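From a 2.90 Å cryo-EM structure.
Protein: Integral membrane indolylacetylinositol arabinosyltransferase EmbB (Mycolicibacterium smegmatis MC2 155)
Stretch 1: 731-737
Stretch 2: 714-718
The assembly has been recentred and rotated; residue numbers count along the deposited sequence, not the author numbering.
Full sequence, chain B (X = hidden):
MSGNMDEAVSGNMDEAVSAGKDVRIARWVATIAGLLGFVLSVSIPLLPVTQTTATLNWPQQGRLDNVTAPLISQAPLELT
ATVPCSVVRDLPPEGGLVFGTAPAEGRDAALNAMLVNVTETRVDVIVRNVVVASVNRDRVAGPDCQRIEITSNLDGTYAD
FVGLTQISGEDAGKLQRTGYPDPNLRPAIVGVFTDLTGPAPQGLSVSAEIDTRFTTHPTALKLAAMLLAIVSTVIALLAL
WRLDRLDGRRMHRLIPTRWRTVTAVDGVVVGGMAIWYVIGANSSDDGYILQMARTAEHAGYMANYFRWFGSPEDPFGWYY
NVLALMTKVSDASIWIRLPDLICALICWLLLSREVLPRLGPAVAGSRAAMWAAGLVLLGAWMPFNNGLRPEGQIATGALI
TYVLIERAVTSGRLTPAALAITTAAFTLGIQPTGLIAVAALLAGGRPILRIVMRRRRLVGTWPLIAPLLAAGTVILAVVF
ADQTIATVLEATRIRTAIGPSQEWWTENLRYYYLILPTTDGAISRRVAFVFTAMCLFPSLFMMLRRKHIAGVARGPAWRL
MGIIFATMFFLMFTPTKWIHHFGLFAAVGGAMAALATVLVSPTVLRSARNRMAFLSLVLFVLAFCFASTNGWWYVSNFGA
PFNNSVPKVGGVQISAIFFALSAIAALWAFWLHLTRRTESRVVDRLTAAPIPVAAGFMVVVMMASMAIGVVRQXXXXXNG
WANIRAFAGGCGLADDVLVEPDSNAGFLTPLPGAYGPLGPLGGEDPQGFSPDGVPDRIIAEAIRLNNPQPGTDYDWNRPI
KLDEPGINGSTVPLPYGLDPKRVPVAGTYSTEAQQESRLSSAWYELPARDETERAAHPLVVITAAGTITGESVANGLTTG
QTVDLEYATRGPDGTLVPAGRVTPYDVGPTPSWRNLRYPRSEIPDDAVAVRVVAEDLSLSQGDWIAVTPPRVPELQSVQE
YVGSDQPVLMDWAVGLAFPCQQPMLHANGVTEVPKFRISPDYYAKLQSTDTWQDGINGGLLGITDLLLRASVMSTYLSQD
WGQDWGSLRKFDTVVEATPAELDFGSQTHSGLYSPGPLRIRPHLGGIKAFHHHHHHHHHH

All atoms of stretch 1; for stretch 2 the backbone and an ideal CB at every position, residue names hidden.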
# COMPACT_ATOMS: atom_id res chain seq x y z
N CYS B 731 24.65 8.32 29.55
CA CYS B 731 23.70 8.76 28.55
C CYS B 731 23.29 7.57 27.68
O CYS B 731 23.62 6.42 27.97
CB CYS B 731 24.29 9.90 27.73
SG CYS B 731 25.06 11.20 28.71
N GLY B 732 22.56 7.84 26.60
CA GLY B 732 22.20 6.80 25.67
C GLY B 732 23.19 6.69 24.54
O GLY B 732 24.35 6.31 24.76
N LEU B 733 22.76 7.01 23.32
CA LEU B 733 23.67 7.00 22.18
C LEU B 733 24.68 8.14 22.23
O LEU B 733 25.63 8.12 21.44
CB LEU B 733 22.89 7.08 20.87
CG LEU B 733 22.64 5.76 20.14
CD1 LEU B 733 21.56 5.95 19.09
CD2 LEU B 733 23.92 5.25 19.51
N ALA B 734 24.50 9.11 23.12
CA ALA B 734 25.42 10.24 23.19
C ALA B 734 26.80 9.86 23.71
O ALA B 734 27.68 10.72 23.74
CB ALA B 734 24.82 11.34 24.07
N ASP B 735 27.00 8.61 24.13
CA ASP B 735 28.30 8.16 24.62
C ASP B 735 29.04 7.29 23.62
O ASP B 735 30.25 7.11 23.77
CB ASP B 735 28.13 7.39 25.93
CG ASP B 735 27.93 8.30 27.12
OD1 ASP B 735 27.99 9.53 26.94
OD2 ASP B 735 27.71 7.78 28.24
N ASP B 736 28.36 6.74 22.62
CA ASP B 736 28.96 5.80 21.68
C ASP B 736 29.01 6.33 20.26
O ASP B 736 29.35 5.58 19.34
CB ASP B 736 28.20 4.47 21.71
CG ASP B 736 28.31 3.77 23.05
OD1 ASP B 736 29.42 3.31 23.38
OD2 ASP B 736 27.29 3.67 23.76
N VAL B 737 28.70 7.61 20.05
CA VAL B 737 28.75 8.23 18.73
C VAL B 737 29.88 9.25 18.74
O VAL B 737 29.98 10.07 19.66
CB VAL B 737 27.41 8.89 18.36
CG1 VAL B 737 27.53 9.61 17.03
CG2 VAL B 737 26.32 7.85 18.28
N UNK B 714 29.19 -5.39 22.01
CA UNK B 714 29.65 -5.04 23.36
C UNK B 714 31.12 -4.74 23.15
O UNK B 714 31.76 -5.50 22.48
CB UNK B 714 29.41 -6.14 24.39
N UNK B 715 31.68 -3.61 23.61
CA UNK B 715 31.03 -2.78 24.56
C UNK B 715 30.39 -1.56 23.93
O UNK B 715 30.24 -0.67 24.59
CB UNK B 715 32.03 -2.36 25.64
N UNK B 716 29.84 -1.67 22.73
CA UNK B 716 29.22 -0.51 22.05
C UNK B 716 27.75 -0.42 22.42
O UNK B 716 27.33 -1.03 23.30
CB UNK B 716 29.37 -0.61 20.53
N UNK B 717 26.97 0.33 21.70
CA UNK B 717 25.63 0.59 22.23
C UNK B 717 24.71 -0.59 21.97
O UNK B 717 24.51 -0.99 20.82
CB UNK B 717 25.04 1.86 21.61
N UNK B 718 24.14 -1.14 23.05
CA UNK B 718 23.02 -2.06 22.97
C UNK B 718 21.91 -1.55 23.87
O UNK B 718 22.13 -0.71 24.75
CB UNK B 718 23.44 -3.48 23.36

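Position 714 lies at the far end of its stretch. Phi/psi of -154/130 is extended and fits almost any residue. Nothing of stretch 1 comes within 5.5 Å of the ideal CB, so stretch 1 sets no preference here. The deposited residue is Tyr 714. Its chi1 is t, and its side chain is out of reach of stretch 1, with Tyr 714 CD1 9.4 Å from Asp 736 OD1, so it takes no part in the contact.

Position 715 has a CA-to-CB bond that points sideways, again with no atom of stretch 1 within 5.5 Å of the ideal CB. The visible backbone carries one strong clue. The CA of 714 and the CA of 715 are only 2.9 Å apart, which means the peptide bond between them is cis. A cis peptide strongly favours proline, although the phi of -101° is somewhat more negative than is usual for it. The residue is Pro 715, with a C-gamma endo pucker. Pro 715 CB is 6.5 Å from Asp 736 OD1. Its closest approach is through the backbone, with Pro 715 O 4.2 Å from Asp 736 OD1.

Position 716 also points its CB sideways. The nearest feature is the carboxylate of Asp 736, whose OD1 is 4.8 Å from the ideal CB. A small or polar side chain would suit: serine, threonine, asparagine or alanine. An acidic one would be less welcome beside that charge. The residue is Thr 716, chi1 t. Thr 716 OG1 accepts a weak hydrogen bond from the N of position 717 at 2.6 Å, with an angle of 129°, and is also bonded elsewhere in the structure. With stretch 1 it makes only loose contact: Thr 716 OG1 lies 4.2 Å from Asp 736 CB, and Thr 716 CA lies 4.0 Å from Asp 736 OD1.

Position 717 is the one that faces stretch 1. Its CA-to-CB bond points toward it, and the CA of position 717 is 6.2 Å from Asp 736 CA. The ideal CB has Asp 736 OD2 at 3.6 Å, Leu 733 CD2 at 4.1 Å and Gly 732 O at 5.5 Å. Leu 733 offers an apolar surface. Leucine, methionine or an aromatic residue could use this surface. The visible atoms do not choose among them. The residue is Tyr 717, chi1 t and chi2 86°. The side chain of Leu 733 covers one face of the ring: Leu 733 CG sits 4.1 Å from the centroid of the Tyr 717 ring, 5° off the normal, in a CH-pi contact. Tyr 717 CE1 also touches the backbone, 3.8 Å from Gly 732 C and 3.9 Å from Leu 733 N. Asp 736 OD2 lies at the ring edge, 3.6 Å from Tyr 717 CB. No hydrogen bond links the two stretches, so the contact rests on packing.

Position 718 points its CB away from stretch 1. Many residues would do. The residue is Ser 718, chi1 p, and it makes no contact with stretch 1.

Stretch 2, residues 714-718: YPTYS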
# COMPACT_ATOMS: atom_id res chain seq x y z
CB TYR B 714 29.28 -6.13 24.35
CG TYR B 714 29.87 -5.86 25.69
CD1 TYR B 714 29.11 -5.49 26.75
CD2 TYR B 714 31.23 -5.91 25.85
CE1 TYR B 714 29.71 -5.20 27.95
CE2 TYR B 714 31.84 -5.63 27.04
CZ TYR B 714 31.06 -5.27 28.09
OH TYR B 714 31.70 -4.99 29.23
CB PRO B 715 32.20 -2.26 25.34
CG PRO B 715 33.20 -2.07 24.29
CD PRO B 715 33.02 -3.20 23.34
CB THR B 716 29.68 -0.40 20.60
OG1 THR B 716 28.95 0.66 20.01
CG2 THR B 716 29.44 -1.62 19.75
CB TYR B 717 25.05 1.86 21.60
CG TYR B 717 23.65 2.17 22.06
CD1 TYR B 717 23.42 2.89 23.23
CD2 TYR B 717 22.55 1.74 21.34
CE1 TYR B 717 22.14 3.18 23.65
CE2 TYR B 717 21.26 2.02 21.76
CZ TYR B 717 21.07 2.74 22.92
OH TYR B 717 19.79 3.02 23.34
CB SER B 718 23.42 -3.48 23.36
OG SER B 718 24.12 -3.50 24.59
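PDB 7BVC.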